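Local coordinates for protein isoflavone reductase (Medicago sativa, PDB 2GAS) that reduces 2'-hydroxyisoflavones to chiral isoflavanones with NADPH, a late step in the biosynthesis of the plant-defence phytoalexin (-)-medicarpin, at residues 30-35 with 62-67; 4-9 with 72-77; 90-95 with 106-111; 17-22 with 50-55. All blocks are in the same frame, centred on the assembly; numbering follows the deposited sequence.

Contact 1. Residues 30-35 with 62-67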
loop_
_atom_site.group_PDB
_atom_site.type_symbol
_atom_site.label_atom_id
_atom_site.label_comp_id
_atom_site.label_asym_id
_atom_site.label_seq_id
_atom_site.Cartn_x
_atom_site.Cartn_y
_atom_site.Cartn_z
ATOM N N TYR A 30 11.974 14.576 4.109
ATOM C CA TYR A 30 12.562 14.893 2.812
ATOM C C TYR A 30 11.788 14.205 1.692
ATOM O O TYR A 30 11.288 13.097 1.873
ATOM C CB TYR A 30 14.019 14.414 2.770
ATOM C CG TYR A 30 14.922 15.015 3.824
ATOM C CD1 TYR A 30 14.756 14.715 5.177
ATOM C CD2 TYR A 30 15.946 15.888 3.465
ATOM C CE1 TYR A 30 15.591 15.275 6.148
ATOM C CE2 TYR A 30 16.783 16.453 4.425
ATOM C CZ TYR A 30 16.600 16.145 5.761
ATOM O OH TYR A 30 17.418 16.721 6.707
ATOM N N ALA A 31 11.684 14.864 0.543
ATOM C CA ALA A 31 10.984 14.288 -0.603
ATOM C C ALA A 31 11.868 14.408 -1.842
ATOM O O ALA A 31 12.396 15.480 -2.125
ATOM C CB ALA A 31 9.657 15.011 -0.833
ATOM N N LEU A 32 12.042 13.305 -2.563
ATOM C CA LEU A 32 12.857 13.327 -3.776
ATOM C C LEU A 32 11.984 13.791 -4.930
ATOM O O LEU A 32 10.971 13.163 -5.251
ATOM C CB LEU A 32 13.409 11.936 -4.090
ATOM C CG LEU A 32 14.469 11.891 -5.197
ATOM C CD1 LEU A 32 15.780 12.483 -4.678
ATOM C CD2 LEU A 32 14.682 10.453 -5.632
ATOM N N VAL A 33 12.374 14.902 -5.542
ATOM C CA VAL A 33 11.619 15.459 -6.653
ATOM C C VAL A 33 12.540 15.963 -7.752
ATOM O O VAL A 33 13.634 16.462 -7.482
ATOM C CB VAL A 33 10.730 16.636 -6.192
ATOM C CG1 VAL A 33 9.619 16.131 -5.281
ATOM C CG2 VAL A 33 11.574 17.665 -5.468
ATOM N N ARG A 34 12.083 15.827 -8.991
ATOM C CA ARG A 34 12.840 16.278 -10.146
ATOM C C ARG A 34 12.431 17.716 -10.458
ATOM O O ARG A 34 11.244 18.020 -10.577
ATOM C CB ARG A 34 12.544 15.378 -11.350
ATOM C CG ARG A 34 12.839 13.908 -11.102
ATOM C CD ARG A 34 12.694 13.072 -12.365
ATOM N NE ARG A 34 11.310 12.931 -12.807
ATOM C CZ ARG A 34 10.940 12.207 -13.858
ATOM N NH1 ARG A 34 9.662 12.124 -14.199
ATOM N NH2 ARG A 34 11.854 11.563 -14.572
ATOM N N LYS A 35 13.413 18.603 -10.567
ATOM C CA LYS A 35 13.126 19.996 -10.879
ATOM C C LYS A 35 13.151 20.181 -12.383
ATOM O O LYS A 35 13.728 21.140 -12.898
ATOM C CB LYS A 35 14.150 20.922 -10.214
ATOM C CG LYS A 35 13.804 21.281 -8.778
ATOM C CD LYS A 35 12.505 22.075 -8.720
ATOM C CE LYS A 35 12.131 22.429 -7.292
ATOM N NZ LYS A 35 11.914 21.211 -6.473
ATOM N N GLY A 62 16.538 15.062 -7.529
ATOM C CA GLY A 62 17.074 13.816 -8.037
ATOM C C GLY A 62 16.055 12.959 -8.755
ATOM O O GLY A 62 14.850 13.209 -8.689
ATOM N N ASP A 63 16.553 11.941 -9.445
ATOM C CA ASP A 63 15.708 11.019 -10.189
ATOM C C ASP A 63 16.197 9.593 -9.973
ATOM O O ASP A 63 17.393 9.316 -10.055
ATOM C CB ASP A 63 15.741 11.363 -11.681
ATOM C CG ASP A 63 15.041 10.321 -12.535
ATOM O OD1 ASP A 63 13.885 9.964 -12.219
ATOM O OD2 ASP A 63 15.648 9.861 -13.525
ATOM N N ILE A 64 15.262 8.693 -9.692
ATOM C CA ILE A 64 15.588 7.290 -9.463
ATOM C C ILE A 64 16.511 6.763 -10.559
ATOM O O ILE A 64 17.288 5.834 -10.332
ATOM C CB ILE A 64 14.308 6.418 -9.440
ATOM C CG1 ILE A 64 13.308 6.984 -8.430
ATOM C CG2 ILE A 64 14.661 4.975 -9.106
ATOM C CD1 ILE A 64 13.829 7.071 -7.014
ATOM N N ASN A 65 16.426 7.360 -11.743
ATOM C CA ASN A 65 17.250 6.935 -12.868
ATOM C C ASN A 65 18.564 7.704 -12.998
ATOM O O ASN A 65 19.292 7.542 -13.977
ATOM C CB ASN A 65 16.452 7.037 -14.170
ATOM C CG ASN A 65 15.266 6.091 -14.200
ATOM O OD1 ASN A 65 14.305 6.252 -13.443
ATOM N ND2 ASN A 65 15.330 5.090 -15.070
ATOM N N ASP A 66 18.861 8.546 -12.015
ATOM C CA ASP A 66 20.103 9.309 -12.013
ATOM C C ASP A 66 20.855 8.929 -10.740
ATOM O O ASP A 66 20.715 9.573 -9.699
ATOM C CB ASP A 66 19.815 10.812 -12.041
ATOM C CG ASP A 66 21.072 11.641 -12.238
ATOM O OD1 ASP A 66 20.950 12.868 -12.440
ATOM O OD2 ASP A 66 22.181 11.070 -12.190
ATOM N N HIS A 67 21.652 7.868 -10.845
ATOM C CA HIS A 67 22.415 7.333 -9.723
ATOM C C HIS A 67 23.115 8.360 -8.839
ATOM O O HIS A 67 23.012 8.292 -7.613
ATOM C CB HIS A 67 23.433 6.307 -10.234
ATOM C CG HIS A 67 24.171 5.595 -9.145
ATOM N ND1 HIS A 67 25.452 5.936 -8.766
ATOM C CD2 HIS A 67 23.800 4.573 -8.338
ATOM C CE1 HIS A 67 25.836 5.156 -7.771
ATOM N NE2 HIS A 67 24.851 4.321 -7.492
#
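With CG anti to the backbone N (chi1 -170°), L32 reaches from strand 29-33 toward 62-67; R34 keeps CG beside its backbone N and bends at chi3 (-70°). D63 has CG anti to its own N, so the R34 and D63 side chains lie alongside each other, pointing the same way, their guanidinium and carboxylate planes 29° apart. The salt bridge is loose: R34 NH2 lies 3.5 Å from D63 OD1, which approaches the guanidinium obliquely. D63 OD1 is also 3.3 Å from R34 CD, packed against the bend of the chain. One main-chain hydrogen bond joins the segments, G62 N to V33 O at 3.2 Å, with the donor well above the carbonyl plane. L32 CD1 is 3.8 Å from G62 CA, and a CB on that residue would collide with the methyl. L32 CD2 meets I64 CD1 at 3.8 Å, the two side chains crossing obliquely in a buried patch that L8 also touches. A type I turn, D63 to D66, then leads to helix 67-74 with D66 at its N-cap. An arginine just past the second strand of a Rossmann fold is characteristic of an NADP(+) pocket, and R34 probably binds the cofactor, as in related enzymes.

Contact 2. Residues 4-9 with 72-77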
loop_
_atom_site.group_PDB
_atom_site.type_symbol
_atom_site.label_atom_id
_atom_site.label_comp_id
_atom_site.label_asym_id
_atom_site.label_seq_id
_atom_site.Cartn_x
_atom_site.Cartn_y
_atom_site.Cartn_z
ATOM N N LYS A 4 15.756 10.981 9.985
ATOM C CA LYS A 4 15.476 11.790 8.807
ATOM C C LYS A 4 14.892 10.811 7.796
ATOM O O LYS A 4 15.540 9.833 7.434
ATOM C CB LYS A 4 16.768 12.414 8.275
ATOM C CG LYS A 4 17.353 13.465 9.220
ATOM C CD LYS A 4 18.676 14.019 8.709
ATOM C CE LYS A 4 19.757 12.951 8.691
ATOM N NZ LYS A 4 21.083 13.504 8.286
ATOM N N ILE A 5 13.665 11.079 7.358
ATOM C CA ILE A 5 12.957 10.199 6.433
ATOM C C ILE A 5 12.798 10.768 5.021
ATOM O O ILE A 5 12.263 11.864 4.835
ATOM C CB ILE A 5 11.548 9.865 7.000
ATOM C CG1 ILE A 5 11.688 9.245 8.394
ATOM C CG2 ILE A 5 10.801 8.902 6.062
ATOM C CD1 ILE A 5 10.369 8.964 9.088
ATOM N N LEU A 6 13.261 10.005 4.032
ATOM C CA LEU A 6 13.173 10.396 2.628
ATOM C C LEU A 6 12.091 9.572 1.941
ATOM O O LEU A 6 12.107 8.340 2.000
ATOM C CB LEU A 6 14.507 10.145 1.919
ATOM C CG LEU A 6 14.504 10.343 0.398
ATOM C CD1 LEU A 6 14.175 11.793 0.059
ATOM C CD2 LEU A 6 15.867 9.957 -0.166
ATOM N N ILE A 7 11.165 10.259 1.284
ATOM C CA ILE A 7 10.079 9.592 0.580
ATOM C C ILE A 7 10.248 9.695 -0.929
ATOM O O ILE A 7 10.298 10.796 -1.484
ATOM C CB ILE A 7 8.702 10.207 0.943
ATOM C CG1 ILE A 7 8.433 10.045 2.441
ATOM C CG2 ILE A 7 7.599 9.563 0.102
ATOM C CD1 ILE A 7 8.564 8.629 2.928
ATOM N N LEU A 8 10.352 8.542 -1.585
ATOM C CA LEU A 8 10.455 8.489 -3.040
ATOM C C LEU A 8 9.005 8.326 -3.508
ATOM O O LEU A 8 8.222 7.623 -2.860
ATOM C CB LEU A 8 11.310 7.292 -3.460
ATOM C CG LEU A 8 12.653 7.168 -2.729
ATOM C CD1 LEU A 8 13.381 5.920 -3.207
ATOM C CD2 LEU A 8 13.503 8.399 -2.971
ATOM N N GLY A 9 8.648 8.984 -4.612
ATOM C CA GLY A 9 7.280 8.951 -5.112
ATOM C C GLY A 9 6.394 9.726 -4.142
ATOM O O GLY A 9 5.254 9.344 -3.894
ATOM N N LYS A 72 23.475 10.990 -3.573
ATOM C CA LYS A 72 23.610 12.270 -2.883
ATOM C C LYS A 72 22.439 12.561 -1.953
ATOM O O LYS A 72 22.623 13.090 -0.857
ATOM C CB LYS A 72 23.746 13.411 -3.898
ATOM C CG LYS A 72 23.892 14.786 -3.258
ATOM C CD LYS A 72 23.984 15.887 -4.306
ATOM C CE LYS A 72 24.118 17.259 -3.653
ATOM N NZ LYS A 72 22.945 17.604 -2.792
ATOM N N ALA A 73 21.235 12.211 -2.394
ATOM C CA ALA A 73 20.037 12.439 -1.598
ATOM C C ALA A 73 19.995 11.489 -0.408
ATOM O O ALA A 73 19.751 11.903 0.724
ATOM C CB ALA A 73 18.793 12.244 -2.462
ATOM N N ILE A 74 20.241 10.211 -0.677
ATOM C CA ILE A 74 20.212 9.187 0.360
ATOM C C ILE A 74 21.237 9.415 1.471
ATOM O O ILE A 74 20.981 9.094 2.633
ATOM C CB ILE A 74 20.404 7.786 -0.267
ATOM C CG1 ILE A 74 19.207 7.465 -1.169
ATOM C CG2 ILE A 74 20.551 6.735 0.818
ATOM C CD1 ILE A 74 19.331 6.161 -1.936
ATOM N N LYS A 75 22.391 9.977 1.125
ATOM C CA LYS A 75 23.420 10.245 2.126
ATOM C C LYS A 75 22.968 11.272 3.161
ATOM O O LYS A 75 23.552 11.379 4.243
ATOM C CB LYS A 75 24.699 10.747 1.454
ATOM C CG LYS A 75 25.565 9.663 0.856
ATOM C CD LYS A 75 26.781 10.271 0.179
ATOM C CE LYS A 75 27.901 9.262 0.055
ATOM N NZ LYS A 75 28.412 8.874 1.404
ATOM N N GLN A 76 21.921 12.020 2.838
ATOM C CA GLN A 76 21.424 13.051 3.742
ATOM C C GLN A 76 20.345 12.585 4.717
ATOM O O GLN A 76 19.943 13.340 5.596
ATOM C CB GLN A 76 20.882 14.229 2.929
ATOM C CG GLN A 76 21.915 14.893 2.040
ATOM C CD GLN A 76 21.308 15.949 1.138
ATOM O OE1 GLN A 76 20.819 16.979 1.604
ATOM N NE2 GLN A 76 21.329 15.693 -0.163
ATOM N N VAL A 77 19.890 11.344 4.573
ATOM C CA VAL A 77 18.832 10.829 5.434
ATOM C C VAL A 77 19.180 9.518 6.133
ATOM O O VAL A 77 20.256 8.957 5.931
ATOM C CB VAL A 77 17.534 10.631 4.625
ATOM C CG1 VAL A 77 17.117 11.950 3.987
ATOM C CG2 VAL A 77 17.753 9.566 3.551
HETATM O O HOH W 1 22.387 11.162 7.019
#
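K72 comes first: Q76 NE2 donates to K72 O at 3.0 Å and 171°, a nearly straight bond in the plane of the Q76 amide. A73 and I74 follow on the helix and give its apolar face to strand 5-8. L6, whose CG is anti to the backbone N (chi1 172°), meets both with one methyl: L6 CD2 is 4.3 Å from I74 CG1 and slightly farther from A73 CB. I74 then opens a type I turn that ends at V77. Within it the K75 CB points away from the strand, but the K75 carbonyl accepts a hydrogen bond from a water that also accepts one from K4 NZ. Q76 contributes its main-chain oxygen, met by K4 NZ at 2.9 Å from above the carbonyl plane; the lysine gets there by bending at chi3 (-66°), which also brings K4 CE 3.1 Å from Q76 O. V77 closes the turn, which leads from helix 67-74 into strand 79-82 of the Rossmann sheet, and crosses L6 at about a right angle with V77 CG2 3.7 Å from L6 CB, while V77 CB sits 3.5 Å from K4 O. The chemistry is divided: L6 seals the inner end with hydrocarbon, while at the partly exposed outer end a lysine ammonium grips the turn carbonyls directly and through water, where its positive charge would probably offset the partial negative charge of these oxygens.

Contact 3. Residues 90-95 with 106-111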
loop_
_atom_site.group_PDB
_atom_site.type_symbol
_atom_site.label_atom_id
_atom_site.label_comp_id
_atom_site.label_asym_id
_atom_site.label_seq_id
_atom_site.Cartn_x
_atom_site.Cartn_y
_atom_site.Cartn_z
ATOM N N GLU A 90 10.771 -2.996 -10.631
ATOM C CA GLU A 90 12.124 -3.396 -10.992
ATOM C C GLU A 90 13.189 -2.316 -10.836
ATOM O O GLU A 90 14.372 -2.633 -10.716
ATOM C CB GLU A 90 12.152 -3.948 -12.422
ATOM C CG GLU A 90 11.681 -2.983 -13.502
ATOM C CD GLU A 90 10.172 -2.994 -13.719
ATOM O OE1 GLU A 90 9.732 -2.451 -14.757
ATOM O OE2 GLU A 90 9.425 -3.534 -12.869
ATOM N N ASP A 91 12.788 -1.046 -10.837
ATOM C CA ASP A 91 13.759 0.030 -10.684
ATOM C C ASP A 91 14.321 0.130 -9.265
ATOM O O ASP A 91 15.266 0.878 -9.011
ATOM C CB ASP A 91 13.160 1.375 -11.108
ATOM C CG ASP A 91 13.214 1.588 -12.614
ATOM O OD1 ASP A 91 14.024 0.909 -13.285
ATOM O OD2 ASP A 91 12.462 2.440 -13.129
ATOM N N GLN A 92 13.756 -0.630 -8.334
ATOM C CA GLN A 92 14.270 -0.591 -6.973
ATOM C C GLN A 92 15.669 -1.196 -6.926
ATOM O O GLN A 92 16.370 -1.071 -5.929
ATOM C CB GLN A 92 13.331 -1.327 -6.018
ATOM C CG GLN A 92 12.014 -0.592 -5.835
ATOM C CD GLN A 92 11.045 -1.338 -4.953
ATOM O OE1 GLN A 92 10.929 -1.058 -3.760
ATOM N NE2 GLN A 92 10.344 -2.303 -5.535
ATOM N N VAL A 93 16.067 -1.858 -8.012
ATOM C CA VAL A 93 17.409 -2.433 -8.094
ATOM C C VAL A 93 18.375 -1.257 -8.090
ATOM O O VAL A 93 19.432 -1.301 -7.463
ATOM C CB VAL A 93 17.605 -3.228 -9.399
ATOM C CG1 VAL A 93 19.067 -3.625 -9.555
ATOM C CG2 VAL A 93 16.723 -4.463 -9.385
ATOM N N LYS A 94 17.994 -0.202 -8.801
ATOM C CA LYS A 94 18.811 1.000 -8.883
ATOM C C LYS A 94 18.837 1.695 -7.527
ATOM O O LYS A 94 19.868 2.221 -7.108
ATOM C CB LYS A 94 18.247 1.935 -9.957
ATOM C CG LYS A 94 18.203 1.295 -11.336
ATOM C CD LYS A 94 17.289 2.049 -12.291
ATOM C CE LYS A 94 17.275 1.386 -13.663
ATOM N NZ LYS A 94 16.317 2.030 -14.603
ATOM N N ILE A 95 17.703 1.695 -6.833
ATOM C CA ILE A 95 17.637 2.321 -5.519
ATOM C C ILE A 95 18.530 1.591 -4.517
ATOM O O ILE A 95 19.225 2.221 -3.719
ATOM C CB ILE A 95 16.191 2.337 -4.978
ATOM C CG1 ILE A 95 15.299 3.180 -5.895
ATOM C CG2 ILE A 95 16.181 2.886 -3.560
ATOM C CD1 ILE A 95 15.677 4.636 -5.940
ATOM N N LYS A 106 19.598 3.344 7.646
ATOM C CA LYS A 106 19.205 2.575 8.819
ATOM C C LYS A 106 17.958 1.732 8.573
ATOM O O LYS A 106 17.688 0.785 9.312
ATOM C CB LYS A 106 18.979 3.517 10.005
ATOM C CG LYS A 106 20.229 4.304 10.360
ATOM C CD LYS A 106 20.018 5.206 11.564
ATOM C CE LYS A 106 21.262 6.039 11.825
ATOM N NZ LYS A 106 21.068 6.999 12.942
ATOM N N LYS A 107 17.201 2.066 7.533
ATOM C CA LYS A 107 16.006 1.290 7.216
ATOM C C LYS A 107 15.462 1.642 5.844
ATOM O O LYS A 107 15.364 2.812 5.493
ATOM C CB LYS A 107 14.919 1.510 8.281
ATOM C CG LYS A 107 13.741 0.551 8.157
ATOM C CD LYS A 107 13.186 0.137 9.523
ATOM C CE LYS A 107 12.509 1.298 10.227
ATOM N NZ LYS A 107 11.962 0.909 11.562
ATOM N N PHE A 108 15.128 0.618 5.066
ATOM C CA PHE A 108 14.578 0.806 3.730
ATOM C C PHE A 108 13.214 0.149 3.625
ATOM O O PHE A 108 13.054 -1.017 3.992
ATOM C CB PHE A 108 15.513 0.204 2.670
ATOM C CG PHE A 108 14.937 0.190 1.270
ATOM C CD1 PHE A 108 14.347 1.329 0.727
ATOM C CD2 PHE A 108 15.026 -0.954 0.478
ATOM C CE1 PHE A 108 13.858 1.323 -0.583
ATOM C CE2 PHE A 108 14.542 -0.963 -0.829
ATOM C CZ PHE A 108 13.961 0.168 -1.359
ATOM N N PHE A 109 12.233 0.918 3.153
ATOM C CA PHE A 109 10.880 0.419 2.936
ATOM C C PHE A 109 10.686 0.276 1.436
ATOM O O PHE A 109 10.534 1.275 0.735
ATOM C CB PHE A 109 9.806 1.408 3.421
ATOM C CG PHE A 109 9.577 1.414 4.906
ATOM C CD1 PHE A 109 10.500 1.992 5.770
ATOM C CD2 PHE A 109 8.396 0.892 5.438
ATOM C CE1 PHE A 109 10.252 2.061 7.144
ATOM C CE2 PHE A 109 8.136 0.955 6.817
ATOM C CZ PHE A 109 9.063 1.541 7.668
ATOM N N PRO A 110 10.711 -0.958 0.913
ATOM C CA PRO A 110 10.507 -1.071 -0.533
ATOM C C PRO A 110 9.037 -0.839 -0.892
ATOM O O PRO A 110 8.186 -0.697 -0.008
ATOM C CB PRO A 110 10.980 -2.492 -0.842
ATOM C CG PRO A 110 10.706 -3.223 0.443
ATOM C CD PRO A 110 11.151 -2.238 1.491
ATOM N N SER A 111 8.748 -0.807 -2.190
ATOM C CA SER A 111 7.399 -0.565 -2.689
ATOM C C SER A 111 6.473 -1.761 -2.472
ATOM O O SER A 111 6.193 -2.531 -3.391
ATOM C CB SER A 111 7.462 -0.199 -4.180
ATOM O OG SER A 111 6.187 0.158 -4.679
HETATM O O HOH W 2 8.602 -3.994 -4.169
#
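Hydrogen bonding across 90-95 and 106-111 runs through the amide of Q92. Its CG lies beside the backbone N (chi1 -69°) and the chain extends from there, carrying OE1 to the S111 backbone, where S111 N donates to Q92 OE1 at 2.7 Å and 169°. The bond is short and straight, although the donor stands above the amide plane. The other end of the amide is held too: Q92 NE2 donates both to the I89 carbonyl and to a water 2.8 Å away, which in turn donates to S111 O. With both ends engaged, its rotation is fixed. An alanine at Q92 removes the acceptor of S111 N and the donor to the water, and would probably leave the S111 backbone less firmly held against the helix.

Van der Waals packing accompanies these bonds. Q92 OE1 rests 3.3 Å from P110 CB, the two side chains crossing at about a right angle. I95 CG2 comes obliquely to the F108 ring, 4.1 Å from F108 CE1. Within 106-111 the chain folds over that ring, placing P110 N 4.0 Å above its centre.

S111 O has a weak hydrogen bond from K133, the probable proton acceptor, so the contact lies beside the active site. It joins helix 92-102 to strand 107-109 within one beta-alpha-beta unit, next to V80 and C82 of strand 79-82 and to I136 and I140 of helix 126-143.

Contact 4. Residues 17-22 with 50-55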
loop_
_atom_site.group_PDB
_atom_site.type_symbol
_atom_site.label_atom_id
_atom_site.label_comp_id
_atom_site.label_asym_id
_atom_site.label_seq_id
_atom_site.Cartn_x
_atom_site.Cartn_y
_atom_site.Cartn_z
ATOM N N HIS A 17 0.444 10.655 1.698
ATOM C CA HIS A 17 0.029 10.399 3.072
ATOM C C HIS A 17 1.195 10.013 3.964
ATOM O O HIS A 17 1.154 10.216 5.179
ATOM C CB HIS A 17 -1.067 9.335 3.079
ATOM C CG HIS A 17 -2.333 9.800 2.432
ATOM N ND1 HIS A 17 -3.153 10.747 3.008
ATOM C CD2 HIS A 17 -2.866 9.528 1.217
ATOM C CE1 HIS A 17 -4.135 11.041 2.174
ATOM N NE2 HIS A 17 -3.983 10.315 1.079
ATOM N N ILE A 18 2.236 9.450 3.359
ATOM C CA ILE A 18 3.436 9.087 4.095
ATOM C C ILE A 18 4.178 10.384 4.420
ATOM O O ILE A 18 4.684 10.559 5.531
ATOM C CB ILE A 18 4.333 8.155 3.253
ATOM C CG1 ILE A 18 3.572 6.865 2.956
ATOM C CG2 ILE A 18 5.621 7.843 4.003
ATOM C CD1 ILE A 18 3.256 6.053 4.176
ATOM N N VAL A 19 4.231 11.297 3.452
ATOM C CA VAL A 19 4.889 12.581 3.674
ATOM C C VAL A 19 4.164 13.314 4.806
ATOM O O VAL A 19 4.794 13.784 5.753
ATOM C CB VAL A 19 4.858 13.475 2.410
ATOM C CG1 VAL A 19 5.354 14.873 2.752
ATOM C CG2 VAL A 19 5.725 12.860 1.313
ATOM N N TRP A 20 2.840 13.396 4.721
ATOM C CA TRP A 20 2.085 14.089 5.763
ATOM C C TRP A 20 2.215 13.432 7.140
ATOM O O TRP A 20 2.292 14.121 8.156
ATOM C CB TRP A 20 0.608 14.212 5.371
ATOM C CG TRP A 20 0.380 15.189 4.241
ATOM C CD1 TRP A 20 1.018 16.383 4.053
ATOM C CD2 TRP A 20 -0.563 15.067 3.172
ATOM N NE1 TRP A 20 0.532 17.011 2.932
ATOM C CE2 TRP A 20 -0.441 16.226 2.373
ATOM C CE3 TRP A 20 -1.504 14.089 2.808
ATOM C CZ2 TRP A 20 -1.223 16.438 1.230
ATOM C CZ3 TRP A 20 -2.281 14.300 1.671
ATOM C CH2 TRP A 20 -2.135 15.468 0.896
ATOM N N ALA A 21 2.248 12.103 7.185
ATOM C CA ALA A 21 2.372 11.417 8.467
ATOM C C ALA A 21 3.755 11.662 9.065
ATOM O O ALA A 21 3.911 11.753 10.282
ATOM C CB ALA A 21 2.126 9.911 8.294
ATOM N N SER A 22 4.762 11.775 8.206
ATOM C CA SER A 22 6.119 12.011 8.677
ATOM C C SER A 22 6.172 13.395 9.322
ATOM O O SER A 22 6.747 13.564 10.398
ATOM C CB SER A 22 7.107 11.912 7.514
ATOM O OG SER A 22 8.445 12.039 7.970
ATOM N N ASP A 50 3.905 22.571 -3.107
ATOM C CA ASP A 50 3.751 23.828 -2.380
ATOM C C ASP A 50 3.351 23.528 -0.942
ATOM O O ASP A 50 3.869 24.135 -0.001
ATOM C CB ASP A 50 2.674 24.704 -3.016
ATOM C CG ASP A 50 3.149 25.407 -4.273
ATOM O OD1 ASP A 50 4.370 25.389 -4.554
ATOM O OD2 ASP A 50 2.292 25.992 -4.970
ATOM N N ASN A 51 2.417 22.596 -0.780
ATOM C CA ASN A 51 1.956 22.219 0.545
ATOM C C ASN A 51 3.104 21.649 1.367
ATOM O O ASN A 51 3.297 22.024 2.524
ATOM C CB ASN A 51 0.816 21.196 0.445
ATOM C CG ASN A 51 0.367 20.699 1.803
ATOM O OD1 ASN A 51 0.917 19.740 2.338
ATOM N ND2 ASN A 51 -0.625 21.368 2.381
ATOM N N TYR A 52 3.872 20.747 0.765
ATOM C CA TYR A 52 5.004 20.140 1.450
ATOM C C TYR A 52 5.986 21.202 1.935
ATOM O O TYR A 52 6.409 21.185 3.089
ATOM C CB TYR A 52 5.734 19.169 0.515
ATOM C CG TYR A 52 4.921 17.966 0.080
ATOM C CD1 TYR A 52 5.399 17.120 -0.920
ATOM C CD2 TYR A 52 3.680 17.675 0.651
ATOM C CE1 TYR A 52 4.663 16.018 -1.348
ATOM C CE2 TYR A 52 2.930 16.569 0.227
ATOM C CZ TYR A 52 3.432 15.749 -0.779
ATOM O OH TYR A 52 2.685 14.683 -1.243
ATOM N N GLN A 53 6.345 22.130 1.056
ATOM C CA GLN A 53 7.282 23.175 1.444
ATOM C C GLN A 53 6.737 24.064 2.559
ATOM O O GLN A 53 7.495 24.503 3.430
ATOM C CB GLN A 53 7.670 24.018 0.225
ATOM C CG GLN A 53 8.506 23.241 -0.783
ATOM C CD GLN A 53 9.176 24.131 -1.810
ATOM O OE1 GLN A 53 8.513 24.829 -2.571
ATOM N NE2 GLN A 53 10.502 24.109 -1.832
ATOM N N SER A 54 5.432 24.321 2.547
ATOM C CA SER A 54 4.830 25.154 3.584
ATOM C C SER A 54 4.868 24.446 4.937
ATOM O O SER A 54 4.760 25.089 5.983
ATOM C CB SER A 54 3.380 25.507 3.228
ATOM O OG SER A 54 2.518 24.388 3.362
ATOM N N LEU A 55 5.021 23.122 4.908
ATOM C CA LEU A 55 5.077 22.309 6.119
ATOM C C LEU A 55 6.497 22.014 6.590
ATOM O O LEU A 55 6.699 21.360 7.614
ATOM C CB LEU A 55 4.351 20.979 5.898
ATOM C CG LEU A 55 2.842 21.029 5.667
ATOM C CD1 LEU A 55 2.337 19.630 5.331
ATOM C CD2 LEU A 55 2.146 21.580 6.910
#
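V19 CG1 sits over the face of the Y52 ring, 3.9 Å from its centroid and close to the ring normal, a CH-pi contact at the apolar centre of two helices, 15-25 and 42-54, on one side of a Rossmann sheet. The axes of the two short helical segments run almost parallel, 12° apart with a closest approach of 11.2 Å, as befits successive helices of right-handed beta-alpha-beta crossovers. That spacing is filled by side chains: V19 CG1 is anti to the backbone N, directed at the ring, and the Y52 ring reaches across to lie face-on beneath that methyl. The Y52 hydroxyl ends on the carbonyl of P10, in the loop that probably binds NADP(+).

Farther out, W20 and Y52 form an offset edge-to-face pair in which the tyrosine edge turns toward the five-membered ring of the indole, planes at 79° and centroids 5.5 Å apart. W20 NE1 lies near the plane of the Y52 ring, 3.6 Å from Y52 CE2. L55 adds a methyl at the indole edge, L55 CD1 being 3.7 Å from W20 CD1.

The polar edge follows: W20 NE1 donates to N51 OD1 at 2.8 Å and 159°, the oxygen lying near the indole plane while the amide stands almost perpendicular to it. An alanine in place of W20 removes this bond and the aromatic edge contact, and would probably loosen the outer seam between the helices. N51 is engaged through its backbone as well: S54 OG donates to N51 O at 2.6 Å, in the carbonyl plane and on a lone pair.

Strand 5-8 begins contact 2, whose loop closes only at 72-77 and encloses both contact 4 and contact 1. Helix 15-25 opens contact 4 and strand 29-33 opens contact 1; contact 4 then closes at 50-55 and contact 1 at 62-67, so these two cross. Contact 3 comes afterwards, in series with the rest, as a short loop from helix 92-102 to strand 107-109. In space, contacts 1, 2 and 3 meet on one side of the sheet, where L8 touches L32 and I95, and I64 touches I95. Contact 4 lies on the other side, touching contact 2 where I7 packs on I18. Together they tie both helical layers to the parallel sheet.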